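Local coordinates for putative pneumococcal surface protein (Streptococcus pneumoniae, PDB 4CNL) that binds choline through a repeat-built module and so probably attaches itself to choline-bearing teichoic acids of the pneumococcal cell wall, at residues Y13-D16 / N20-K23; N24-S29 / I44-Y49; Y31-A34 / M38-S41; W52-L55 / Y61-N64; Y70-K73 / K77-Q80. All coordinates share one frame; numbering follows the deposited sequence. Where two conformers were deposited one is given.

Interaction 1 (Y13-D16 / N20-K23)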
# COMPACT_ATOMS: atom_id res chain seq x y z
N TYR A 13 18.28 -14.22 -24.61
CA TYR A 13 19.60 -13.90 -24.09
C TYR A 13 20.00 -12.52 -24.58
O TYR A 13 19.55 -12.07 -25.64
CB TYR A 13 20.65 -14.93 -24.55
CG TYR A 13 20.39 -16.30 -24.00
CD1 TYR A 13 19.45 -17.14 -24.58
CD2 TYR A 13 21.08 -16.76 -22.89
CE1 TYR A 13 19.20 -18.40 -24.07
CE2 TYR A 13 20.84 -18.02 -22.36
CZ TYR A 13 19.90 -18.84 -22.96
OH TYR A 13 19.65 -20.08 -22.44
N TYR A 14 20.88 -11.85 -23.84
CA TYR A 14 21.41 -10.58 -24.30
C TYR A 14 22.92 -10.66 -24.46
O TYR A 14 23.63 -10.94 -23.50
CB TYR A 14 21.02 -9.44 -23.35
CG TYR A 14 21.48 -8.10 -23.88
CD1 TYR A 14 20.72 -7.41 -24.82
CD2 TYR A 14 22.67 -7.54 -23.45
CE1 TYR A 14 21.15 -6.19 -25.32
CE2 TYR A 14 23.10 -6.32 -23.94
CZ TYR A 14 22.34 -5.66 -24.87
OH TYR A 14 22.78 -4.44 -25.35
N PHE A 15 23.39 -10.43 -25.68
CA PHE A 15 24.82 -10.40 -25.96
C PHE A 15 25.35 -8.98 -25.78
O PHE A 15 24.83 -8.06 -26.41
CB PHE A 15 25.10 -10.87 -27.39
CG PHE A 15 24.99 -12.36 -27.58
CD1 PHE A 15 23.75 -12.99 -27.65
CD2 PHE A 15 26.14 -13.13 -27.74
CE1 PHE A 15 23.66 -14.37 -27.84
CE2 PHE A 15 26.06 -14.51 -27.92
CZ PHE A 15 24.82 -15.14 -27.98
N ASP A 16 26.37 -8.80 -24.95
CA ASP A 16 26.93 -7.46 -24.77
C ASP A 16 27.79 -7.05 -25.97
O ASP A 16 27.88 -7.77 -26.97
CB ASP A 16 27.73 -7.34 -23.44
CG ASP A 16 29.00 -8.21 -23.38
OD1 ASP A 16 29.62 -8.56 -24.41
OD2 ASP A 16 29.42 -8.51 -22.24
N ASN A 20 29.48 -11.29 -25.65
CA ASN A 20 29.41 -12.23 -24.53
C ASN A 20 28.06 -12.16 -23.83
O ASN A 20 27.42 -11.11 -23.82
CB ASN A 20 30.55 -11.94 -23.55
CG ASN A 20 31.91 -12.05 -24.19
OD1 ASN A 20 32.77 -11.17 -24.04
ND2 ASN A 20 32.11 -13.12 -24.95
N LEU A 21 27.60 -13.29 -23.28
CA LEU A 21 26.30 -13.30 -22.61
C LEU A 21 26.31 -12.49 -21.33
O LEU A 21 27.24 -12.58 -20.52
CB LEU A 21 25.86 -14.74 -22.27
CG LEU A 21 25.63 -15.69 -23.45
CD1 LEU A 21 25.17 -17.06 -22.93
CD2 LEU A 21 24.61 -15.12 -24.40
N VAL A 22 25.26 -11.70 -21.14
CA VAL A 22 25.05 -11.00 -19.89
C VAL A 22 24.34 -11.94 -18.91
O VAL A 22 23.35 -12.58 -19.26
CB VAL A 22 24.23 -9.71 -20.10
CG1 VAL A 22 23.84 -9.10 -18.75
CG2 VAL A 22 25.02 -8.71 -20.97
N LYS A 23 24.86 -12.03 -17.69
CA LYS A 23 24.30 -12.94 -16.68
C LYS A 23 24.26 -12.24 -15.33
O LYS A 23 25.17 -11.48 -15.00
CB LYS A 23 25.11 -14.23 -16.57
CG LYS A 23 25.27 -14.98 -17.89
CD LYS A 23 26.14 -16.23 -17.72
CE LYS A 23 26.24 -17.01 -19.02
NZ LYS A 23 27.14 -18.19 -18.86
O HOH W 1 22.09 -13.33 -21.66
O HOH W 2 32.06 -9.19 -21.97
O HOH W 3 28.78 -10.40 -20.20
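F15 and L21 both turn CG anti to the carbonyl carbon (chi1 -75° and -63°), and the two side chains run next to each other in the same direction. Methyl CD2 of L21 settles over one face of the phenyl ring, offset toward the rim, with CD2 3.7 Å from the centroid of the F15 ring in a CH-pi contact. CD2 of L21 also reaches back to CB of Y13 at 4.0 Å. V22 and Y14 repeat the side-by-side arrangement with a different meeting: CG2 of V22 sits at the edge of the tyrosine ring, in its plane, 3.6 Å from CD2 of Y14.

The backbones are stitched by V22 N to Y14 O (3.0 Å) and by D16 N to N20 O (2.8 Å). The carboxylate of D16 adds a third direct bond. N20 N donates to D16 OD1 over 3.0 Å, meeting the oxygen from above the carboxylate plane. OD2 of D16 accepts from two waters, one shared with N20 OD1 and the other with L21 O, which draws the acid across the mouth of the turn. A third water links Y14 N and V22 O where the two chains diverge.

The example illustrates how a repeat of the choline-binding clan ends a strand: a tight turn folds the chain back for a single beta bridge between F15 and L21. Strand 4-8 pairs along strand 11-15 through V6 and G4, W5 meets Y14 edge-to-face, and L32 of strand 30-32 packs against Y14 and V22.

Interaction 2 (N24-S29 / I44-Y49). With CHT (choline ion), chain I.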
# COMPACT_ATOMS: atom_id res chain seq x y z
N ASN A 24 23.20 -12.50 -14.57
CA ASN A 24 23.00 -11.87 -13.26
C ASN A 24 23.04 -10.35 -13.31
O ASN A 24 23.74 -9.72 -12.51
CB ASN A 24 24.05 -12.34 -12.25
CG ASN A 24 24.08 -13.83 -12.09
OD1 ASN A 24 23.11 -14.44 -11.65
ND2 ASN A 24 25.21 -14.44 -12.45
N ALA A 25 22.29 -9.76 -14.23
CA ALA A 25 22.37 -8.32 -14.42
C ALA A 25 21.19 -7.78 -15.19
O ALA A 25 20.56 -8.49 -15.99
CB ALA A 25 23.67 -7.94 -15.13
N TRP A 26 20.92 -6.51 -14.97
CA TRP A 26 19.93 -5.79 -15.75
C TRP A 26 20.47 -5.39 -17.11
O TRP A 26 21.65 -5.06 -17.27
CB TRP A 26 19.47 -4.54 -15.00
CG TRP A 26 18.68 -4.89 -13.78
CD1 TRP A 26 19.17 -5.10 -12.52
CD2 TRP A 26 17.26 -5.11 -13.71
NE1 TRP A 26 18.14 -5.42 -11.67
CE2 TRP A 26 16.96 -5.44 -12.37
CE3 TRP A 26 16.22 -5.05 -14.64
CZ2 TRP A 26 15.66 -5.71 -11.94
CZ3 TRP A 26 14.93 -5.32 -14.23
CH2 TRP A 26 14.66 -5.64 -12.88
N GLN A 27 19.58 -5.43 -18.09
CA GLN A 27 19.80 -4.78 -19.38
C GLN A 27 18.53 -4.00 -19.68
O GLN A 27 17.49 -4.58 -20.01
CB GLN A 27 20.11 -5.79 -20.49
CG GLN A 27 20.09 -5.16 -21.87
CD GLN A 27 21.11 -4.07 -22.04
OE1 GLN A 27 22.13 -4.05 -21.35
NE2 GLN A 27 20.84 -3.14 -22.95
N GLY A 28 18.61 -2.68 -19.54
CA GLY A 28 17.43 -1.86 -19.71
C GLY A 28 16.39 -2.29 -18.70
O GLY A 28 16.68 -2.41 -17.51
N SER A 29 15.18 -2.56 -19.18
CA SER A 29 14.06 -2.94 -18.32
C SER A 29 14.01 -4.44 -18.00
O SER A 29 13.10 -4.91 -17.32
CB SER A 29 12.75 -2.51 -18.97
OG SER A 29 12.74 -1.12 -19.20
N ILE A 44 12.32 -11.64 -8.78
CA ILE A 44 13.76 -11.71 -8.61
C ILE A 44 14.20 -10.79 -7.47
O ILE A 44 13.75 -9.64 -7.40
CB ILE A 44 14.49 -11.29 -9.92
CG1 ILE A 44 14.46 -12.43 -10.94
CG2 ILE A 44 15.92 -10.86 -9.62
CD1 ILE A 44 15.34 -13.60 -10.57
N TYR A 45 15.06 -11.28 -6.58
CA TYR A 45 15.68 -10.40 -5.60
C TYR A 45 17.05 -9.96 -6.09
O TYR A 45 17.93 -10.78 -6.37
CB TYR A 45 15.82 -11.07 -4.23
CG TYR A 45 16.25 -10.09 -3.17
CD1 TYR A 45 15.32 -9.32 -2.49
CD2 TYR A 45 17.59 -9.92 -2.85
CE1 TYR A 45 15.71 -8.40 -1.52
CE2 TYR A 45 17.99 -9.01 -1.88
CZ TYR A 45 17.05 -8.25 -1.22
OH TYR A 45 17.44 -7.34 -0.26
N ASP A 46 17.22 -8.65 -6.22
CA ASP A 46 18.51 -8.10 -6.63
C ASP A 46 19.28 -7.68 -5.39
O ASP A 46 18.90 -6.74 -4.70
CB ASP A 46 18.31 -6.90 -7.57
CG ASP A 46 19.59 -6.52 -8.28
OD1 ASP A 46 20.64 -6.54 -7.63
OD2 ASP A 46 19.54 -6.20 -9.49
N SER A 47 20.38 -8.39 -5.10
CA SER A 47 21.13 -8.12 -3.88
C SER A 47 21.80 -6.76 -3.93
O SER A 47 22.09 -6.17 -2.89
CB SER A 47 22.17 -9.22 -3.63
OG SER A 47 21.55 -10.46 -3.35
N SER A 48 22.04 -6.26 -5.13
CA SER A 48 22.75 -4.99 -5.29
C SER A 48 21.83 -3.78 -5.09
O SER A 48 22.29 -2.71 -4.71
CB SER A 48 23.42 -4.91 -6.67
OG SER A 48 22.47 -5.00 -7.72
N TYR A 49 20.54 -3.97 -5.35
CA TYR A 49 19.55 -2.92 -5.10
C TYR A 49 18.82 -3.16 -3.78
O TYR A 49 18.01 -2.33 -3.37
CB TYR A 49 18.52 -2.85 -6.23
CG TYR A 49 19.03 -2.20 -7.50
CD1 TYR A 49 18.91 -0.83 -7.69
CD2 TYR A 49 19.61 -2.95 -8.50
CE1 TYR A 49 19.37 -0.23 -8.85
CE2 TYR A 49 20.08 -2.36 -9.66
CZ TYR A 49 19.95 -1.00 -9.83
OH TYR A 49 20.41 -0.41 -10.99
C4 CHT I . 15.03 1.04 -13.13
C5 CHT I . 16.12 0.33 -12.32
C6 CHT I . 16.50 -1.35 -13.96
C7 CHT I . 17.02 -1.73 -11.68
C8 CHT I . 14.78 -1.61 -12.39
O6 CHT I . 15.61 1.63 -14.29
N1 CHT I . 16.11 -1.09 -12.59
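W26 and D46 lie almost flat with each other, the indole and carboxylate planes only 3° apart. The indole N-H lies in the plane of its ring and points at the acid, so NE1 of W26 meets OD2 of D46 nearly along the C-O axis of that oxygen, at 2.7 Å. The bond is short but bent, with an N-H...O angle of 139°. It should limit rotation of the indole, and the nearby negative charge would probably polarise the N-H and make the indole more electron-rich.

Y49 stands nearly upright to the same indole, its plane turned by 85° from the five-membered ring. They meet obliquely, CE2 of Y49 coming within 4.1 Å of CD1 of W26. Set in this way, the two aromatic groups form an angle into which a choline ion fits. Its methyl C7 lies over a face of Y49, 3.5 Å from CZ, and methyl C6 lies over a face of W26, 3.8 Å from CE3. C6 also comes within 3.7 Å of O of G28.

A second shell fixes the acid. OD1 of D46 accepts from the backbone N of S48 at 2.9 Å, an Asx turn that holds the carboxylate level with the indole while the chain curls toward Y49.

Y53 and Y61 add further aromatic rings and N75 completes the site. Aromatic rings enclosing a trimethylammonium head, consistent with cation-pi attraction, are the hallmark of the choline-binding repeat, whose pockets form between successive hairpins.

Interaction 3 (Y31-A34 / M38-S41)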
# COMPACT_ATOMS: atom_id res chain seq x y z
N TYR A 31 15.88 -8.32 -16.94
CA TYR A 31 16.87 -8.91 -16.05
C TYR A 31 17.35 -10.26 -16.59
O TYR A 31 16.54 -11.13 -16.88
CB TYR A 31 16.28 -9.09 -14.64
CG TYR A 31 17.31 -9.62 -13.68
CD1 TYR A 31 18.26 -8.76 -13.13
CD2 TYR A 31 17.37 -10.97 -13.36
CE1 TYR A 31 19.24 -9.23 -12.28
CE2 TYR A 31 18.35 -11.46 -12.49
CZ TYR A 31 19.28 -10.58 -11.96
OH TYR A 31 20.27 -11.02 -11.11
N LEU A 32 18.67 -10.42 -16.70
CA LEU A 32 19.26 -11.68 -17.16
C LEU A 32 19.68 -12.51 -15.95
O LEU A 32 20.45 -12.05 -15.10
CB LEU A 32 20.45 -11.42 -18.08
CG LEU A 32 20.20 -10.81 -19.47
CD1 LEU A 32 19.06 -11.49 -20.20
CD2 LEU A 32 19.96 -9.29 -19.38
N LYS A 33 19.19 -13.74 -15.89
CA LYS A 33 19.42 -14.60 -14.73
C LYS A 33 20.80 -15.27 -14.77
O LYS A 33 21.63 -14.96 -15.62
CB LYS A 33 18.30 -15.63 -14.65
CG LYS A 33 16.93 -14.99 -14.46
CD LYS A 33 15.80 -16.01 -14.29
CE LYS A 33 15.49 -16.73 -15.59
NZ LYS A 33 14.24 -17.56 -15.48
N ALA A 34 21.04 -16.19 -13.84
CA ALA A 34 22.38 -16.76 -13.67
C ALA A 34 22.85 -17.55 -14.89
O ALA A 34 24.05 -17.66 -15.14
CB ALA A 34 22.42 -17.64 -12.41
N MET A 38 16.65 -14.47 -19.92
CA MET A 38 15.79 -13.35 -19.49
C MET A 38 14.71 -13.81 -18.51
O MET A 38 13.97 -14.75 -18.79
CB MET A 38 15.15 -12.69 -20.71
CG MET A 38 14.32 -11.47 -20.36
SD MET A 38 13.38 -10.83 -21.75
CE MET A 38 12.07 -12.03 -21.87
N ALA A 39 14.60 -13.13 -17.37
CA ALA A 39 13.51 -13.41 -16.44
C ALA A 39 12.16 -13.04 -17.05
O ALA A 39 12.03 -12.05 -17.77
CB ALA A 39 13.73 -12.65 -15.12
N GLN A 40 11.15 -13.86 -16.76
CA GLN A 40 9.84 -13.64 -17.32
C GLN A 40 8.78 -14.19 -16.36
O GLN A 40 8.90 -15.31 -15.87
CB GLN A 40 9.71 -14.31 -18.69
CG GLN A 40 8.45 -13.95 -19.43
CD GLN A 40 8.43 -14.55 -20.83
OE1 GLN A 40 9.30 -14.26 -21.65
NE2 GLN A 40 7.44 -15.40 -21.10
N SER A 41 7.76 -13.37 -16.11
CA SER A 41 6.66 -13.74 -15.21
C SER A 41 7.18 -14.33 -13.92
O SER A 41 6.79 -15.43 -13.51
CB SER A 41 5.71 -14.71 -15.91
OG SER A 41 5.11 -14.07 -17.01
O HOH W 4 13.52 -9.62 -17.68
O HOH W 5 13.00 -17.30 -17.92
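The phenol ring of Y31 takes the methyl group of A39 at its edge, near the ring plane, with CD2 of Y31 4.4 Å from CB of A39. Another part of its edge, at CD1, points at a face of the W26 indole, and I44 and D46 of strand 42-46 also touch the tyrosine. The setting is that of a choline-binding repeat in a solenoid: hairpin 25-27/30-32 ends here, and the chain turns back over its second strand before leaving for the next hairpin.

A single beta bridge, L32 with M38, marks the crossing. Its one direct backbone bond is A39 N to Y31 O, 2.8 Å long and nearly straight at 176°. CA of M38 makes a CA-H...O contact with O of Y31 at 3.5 Å. A water accepts from Y31 N and donates to A39 O, continuing the connection where the backbones part.

Methyl CD1 of L32 reaches CB of M38 at 4.1 Å. With CG opposite the backbone N (chi1 -176°), the side chain of M38 packs on W5 and touches a bound choline whose pocket includes M38. K33 does the covering work over A39. Its aliphatic chain bends at chi3 (-72°) and drapes across the alanine, CG of K33 lying 4.0 Å from CB of A39.

The ammonium of K33 forms a salt bridge with E42. NZ of K33 also gives a bond of 2.7 Å to a water, which in turn donates to the backbone O of M38.

Interaction 4 (W52-L55 / Y61-N64); sequences WYYL and YAKN. With CHT (choline ion), chain I; CHT (choline ion), chain H.
Y54 and L55 meet Y61 and A62 where strand 51-55, the second of hairpin 42-46/51-55 in the choline-binding solenoid, ends and the chain doubles back in a single bridge, L55 to Y61. The strand also serves two choline sites at once.

At its start W52 takes no part in the bridge and lays its indole against one choline, methyl C6 lying over a ring face 3.8 Å from CE2 of W52. The next residue, Y53, meets the other choline obliquely, with CE2 of Y53 3.7 Å from methyl C8. This ring also meets W26 edge-to-face.

Y54 supplies the backbone link. Its O accepts from A62 N at 2.9 Å, and the CA of Y61 brings a CA-H...O contact to the same oxygen. On the same side of the strand, a water accepts from Y54 N and donates to A62 O. The ring of Y54 has CB of A62 at its edge, near the plane. L55 ends the strand with CD1 pressed against Y61, 3.7 Å from its CB, while the rest of the leucine packs on I44 and A39.

What this turn accomplishes is to deliver Y61 to the pocket. Its CG sits between the backbone N and the carbonyl carbon (chi1 69°), a setting that swings the ring away from the strand and lays one face against the ammonium head. Methyl C8 of the choline rests 3.6 Å above the centre of that ring, and C4 reaches 3.2 Å from OH of Y61.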
# COMPACT_ATOMS: atom_id res chain seq x y z
N TRP A 52 13.19 -6.64 -4.11
CA TRP A 52 12.50 -7.53 -5.02
C TRP A 52 11.97 -6.77 -6.23
O TRP A 52 11.50 -5.63 -6.11
CB TRP A 52 11.30 -8.20 -4.33
CG TRP A 52 11.64 -9.24 -3.32
CD1 TRP A 52 11.71 -9.09 -1.96
CD2 TRP A 52 11.93 -10.62 -3.59
NE1 TRP A 52 12.03 -10.29 -1.38
CE2 TRP A 52 12.17 -11.24 -2.35
CE3 TRP A 52 12.00 -11.39 -4.76
CZ2 TRP A 52 12.48 -12.60 -2.25
CZ3 TRP A 52 12.31 -12.73 -4.65
CH2 TRP A 52 12.55 -13.32 -3.41
N TYR A 53 12.00 -7.43 -7.38
CA TYR A 53 11.41 -6.92 -8.62
C TYR A 53 10.55 -8.00 -9.25
O TYR A 53 10.85 -9.18 -9.10
CB TYR A 53 12.50 -6.50 -9.61
CG TYR A 53 13.37 -5.37 -9.12
CD1 TYR A 53 14.46 -5.61 -8.28
CD2 TYR A 53 13.09 -4.06 -9.48
CE1 TYR A 53 15.26 -4.56 -7.83
CE2 TYR A 53 13.87 -3.01 -9.04
CZ TYR A 53 14.95 -3.27 -8.22
OH TYR A 53 15.73 -2.22 -7.78
N TYR A 54 9.50 -7.59 -9.95
CA TYR A 54 8.68 -8.53 -10.71
C TYR A 54 8.85 -8.30 -12.19
O TYR A 54 8.53 -7.23 -12.70
CB TYR A 54 7.20 -8.42 -10.34
CG TYR A 54 6.41 -9.51 -11.03
CD1 TYR A 54 6.51 -10.83 -10.59
CD2 TYR A 54 5.62 -9.25 -12.13
CE1 TYR A 54 5.82 -11.85 -11.22
CE2 TYR A 54 4.93 -10.26 -12.77
CZ TYR A 54 5.03 -11.55 -12.31
OH TYR A 54 4.34 -12.56 -12.93
N LEU A 55 9.35 -9.32 -12.89
CA LEU A 55 9.43 -9.24 -14.34
C LEU A 55 8.13 -9.76 -14.96
O LEU A 55 7.69 -10.88 -14.68
CB LEU A 55 10.64 -10.01 -14.88
CG LEU A 55 12.01 -9.43 -14.50
CD1 LEU A 55 12.07 -7.89 -14.68
CD2 LEU A 55 12.43 -9.84 -13.08
N TYR A 61 10.26 -5.03 -16.26
CA TYR A 61 9.90 -4.99 -14.84
C TYR A 61 8.64 -4.18 -14.64
O TYR A 61 8.36 -3.22 -15.37
CB TYR A 61 11.04 -4.43 -13.98
CG TYR A 61 11.35 -2.96 -14.16
CD1 TYR A 61 12.20 -2.52 -15.18
CD2 TYR A 61 10.81 -2.01 -13.30
CE1 TYR A 61 12.49 -1.18 -15.34
CE2 TYR A 61 11.10 -0.66 -13.46
CZ TYR A 61 11.94 -0.26 -14.48
OH TYR A 61 12.22 1.08 -14.62
N ALA A 62 7.86 -4.61 -13.65
CA ALA A 62 6.64 -3.92 -13.27
C ALA A 62 7.00 -2.69 -12.46
O ALA A 62 7.96 -2.71 -11.69
CB ALA A 62 5.73 -4.83 -12.47
N LYS A 63 6.25 -1.61 -12.66
CA LYS A 63 6.45 -0.40 -11.87
C LYS A 63 5.12 0.31 -11.73
O LYS A 63 4.26 0.21 -12.62
CB LYS A 63 7.50 0.52 -12.51
CG LYS A 63 7.24 0.86 -13.95
CD LYS A 63 8.26 1.87 -14.45
CE LYS A 63 8.01 2.23 -15.91
NZ LYS A 63 9.07 3.15 -16.42
N ASN A 64 4.93 1.01 -10.61
CA ASN A 64 3.65 1.66 -10.30
C ASN A 64 2.49 0.72 -10.52
O ASN A 64 1.49 1.08 -11.15
CB ASN A 64 3.46 2.92 -11.14
CG ASN A 64 4.54 3.93 -10.91
OD1 ASN A 64 4.83 4.29 -9.78
ND2 ASN A 64 5.18 4.37 -11.99
C4 CHT I . 15.03 1.04 -13.13
C5 CHT I . 16.12 0.33 -12.32
C6 CHT I . 16.50 -1.35 -13.96
C7 CHT I . 17.02 -1.73 -11.68
C8 CHT I . 14.78 -1.61 -12.39
O6 CHT I . 15.61 1.63 -14.29
N1 CHT I . 16.11 -1.09 -12.59
C4 CHT H . 6.26 -14.05 -2.85
C5 CHT H . 6.92 -12.97 -2.00
C6 CHT H . 8.39 -11.12 -2.05
C7 CHT H . 8.55 -12.80 -3.69
C8 CHT H . 6.72 -11.32 -3.69
O6 CHT H . 5.38 -14.84 -2.05
N1 CHT H . 7.65 -12.05 -2.86
O HOH W 6 9.54 -4.78 -10.62

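Interaction 5 (Y70-K73 / K77-Q80); sequences YYLK and KMAQ. With CHT (choline ion), chain H; SO4 (sulfate ion), chain L.
M78 reaches a choline ion by way of L72, Y71 and Y70. Its CB meets CD1 of L72 at 3.8 Å, and CG, anti to the backbone N (chi1 -173°), passes 3.8 Å from the backbone O of Y71. SD then lies 3.8 Å from CD1 of Y70, an oblique Met-aromatic contact, and 3.7 Å from methyl C6 of the choline. A bend at chi3 (69°) keeps CE beside the same methyl group. Y70 takes another part of the ion, C8 resting over the centre of its ring, so sulfur and phenol share one trimethylammonium head.

The backbones hold this geometry with two nearly straight bonds, A79 N to Y71 O and K73 N to K77 O, each 2.8 Å. A water joins Y71 N and A79 O.

At the far end K73 folds over A79 and curls past K77 O, and its NZ gives a 2.6 Å bond to O3 of a sulfate, probably from the crystallisation liquor. K77 adds a weak bond to the same anion, which N75 also holds, and its NZ also bonds to O of Y49. E82 offers K73 a salt bridge.

In the fold, the contact lies wedged between hairpins. M78 pairs by backbone with W52 and packs on W43, which ties the contact to hairpin 42-46/51-55, while A79 and Y71 lean on V84 and L95 of strands 82-86 and 91-95.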
# COMPACT_ATOMS: atom_id res chain seq x y z
N TYR A 70 1.08 -7.46 -3.88
CA TYR A 70 2.35 -6.75 -3.79
C TYR A 70 2.38 -5.52 -4.68
O TYR A 70 1.79 -5.51 -5.76
CB TYR A 70 3.50 -7.71 -4.16
CG TYR A 70 3.50 -8.94 -3.30
CD1 TYR A 70 3.94 -8.89 -1.99
CD2 TYR A 70 3.03 -10.16 -3.79
CE1 TYR A 70 3.93 -10.01 -1.18
CE2 TYR A 70 3.01 -11.29 -2.98
CZ TYR A 70 3.47 -11.20 -1.68
OH TYR A 70 3.47 -12.30 -0.86
N TYR A 71 3.04 -4.46 -4.23
CA TYR A 71 3.10 -3.24 -5.02
C TYR A 71 4.52 -2.91 -5.47
O TYR A 71 5.44 -2.84 -4.66
CB TYR A 71 2.52 -2.05 -4.22
CG TYR A 71 2.36 -0.80 -5.06
CD1 TYR A 71 1.28 -0.65 -5.92
CD2 TYR A 71 3.29 0.23 -4.99
CE1 TYR A 71 1.13 0.47 -6.70
CE2 TYR A 71 3.15 1.38 -5.77
CZ TYR A 71 2.06 1.48 -6.62
OH TYR A 71 1.91 2.61 -7.40
N LEU A 72 4.70 -2.73 -6.77
CA LEU A 72 5.98 -2.31 -7.31
C LEU A 72 5.99 -0.79 -7.45
O LEU A 72 5.14 -0.21 -8.13
CB LEU A 72 6.24 -2.98 -8.67
CG LEU A 72 6.40 -4.50 -8.71
CD1 LEU A 72 7.34 -5.00 -7.61
CD2 LEU A 72 5.05 -5.22 -8.64
N LYS A 73 6.96 -0.15 -6.80
CA LYS A 73 7.05 1.31 -6.81
C LYS A 73 7.51 1.84 -8.18
O LYS A 73 7.71 1.06 -9.12
CB LYS A 73 7.98 1.77 -5.69
CG LYS A 73 7.46 1.31 -4.31
CD LYS A 73 8.29 1.86 -3.16
CE LYS A 73 9.64 1.15 -3.06
NZ LYS A 73 10.46 1.76 -1.97
N LYS A 77 10.98 -1.26 -7.48
CA LYS A 77 11.22 -1.96 -6.21
C LYS A 77 9.91 -2.34 -5.52
O LYS A 77 9.01 -1.51 -5.40
CB LYS A 77 12.06 -1.10 -5.26
CG LYS A 77 13.45 -0.78 -5.75
CD LYS A 77 14.29 -0.22 -4.62
CE LYS A 77 15.73 -0.04 -5.04
NZ LYS A 77 16.53 0.50 -3.89
N MET A 78 9.81 -3.58 -5.08
CA MET A 78 8.63 -3.99 -4.31
C MET A 78 8.61 -3.25 -2.99
O MET A 78 9.60 -3.24 -2.25
CB MET A 78 8.62 -5.49 -4.07
CG MET A 78 7.34 -5.95 -3.42
SD MET A 78 7.46 -7.64 -2.81
CE MET A 78 8.59 -7.40 -1.48
N ALA A 79 7.46 -2.64 -2.68
CA ALA A 79 7.29 -1.96 -1.41
C ALA A 79 7.25 -2.94 -0.24
O ALA A 79 6.68 -4.03 -0.34
CB ALA A 79 6.02 -1.11 -1.45
N GLN A 80 7.85 -2.54 0.88
CA GLN A 80 7.95 -3.40 2.06
C GLN A 80 7.98 -2.55 3.31
O GLN A 80 8.86 -1.71 3.45
CB GLN A 80 9.23 -4.25 2.02
CG GLN A 80 9.11 -5.54 1.25
CD GLN A 80 10.39 -6.37 1.24
OE1 GLN A 80 11.32 -6.10 0.47
NE2 GLN A 80 10.44 -7.41 2.07
C4 CHT H . 6.26 -14.05 -2.85
C5 CHT H . 6.92 -12.97 -2.00
C6 CHT H . 8.39 -11.12 -2.05
C7 CHT H . 8.55 -12.80 -3.69
C8 CHT H . 6.72 -11.32 -3.69
O6 CHT H . 5.38 -14.84 -2.05
N1 CHT H . 7.65 -12.05 -2.86
S SO4 L . 13.62 3.22 -2.51
O1 SO4 L . 14.78 3.33 -3.39
O2 SO4 L . 13.40 4.48 -1.82
O3 SO4 L . 12.42 2.89 -3.29
O4 SO4 L . 13.85 2.15 -1.54
O HOH W 7 4.59 -4.87 -1.90
O HOH W 8 11.52 -1.46 -1.13

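The five contacts follow the solenoid from its N-terminal end inward, the centres of interactions 1 and 5 being about 27 Å apart. Interactions 1, 3, 4 and 5 repeat one turn-back after four successive hairpins. Interaction 3 is nested within the loop that interaction 2 closes, their centres about 9 Å apart and joined by strand pairing, A25 O to L32 N at 2.8 Å. One choline is shared by interactions 2 and 4, the next by interactions 4 and 5, whose centres lie about 8 Å apart. Both of these pockets thus draw on residues of consecutive hairpins.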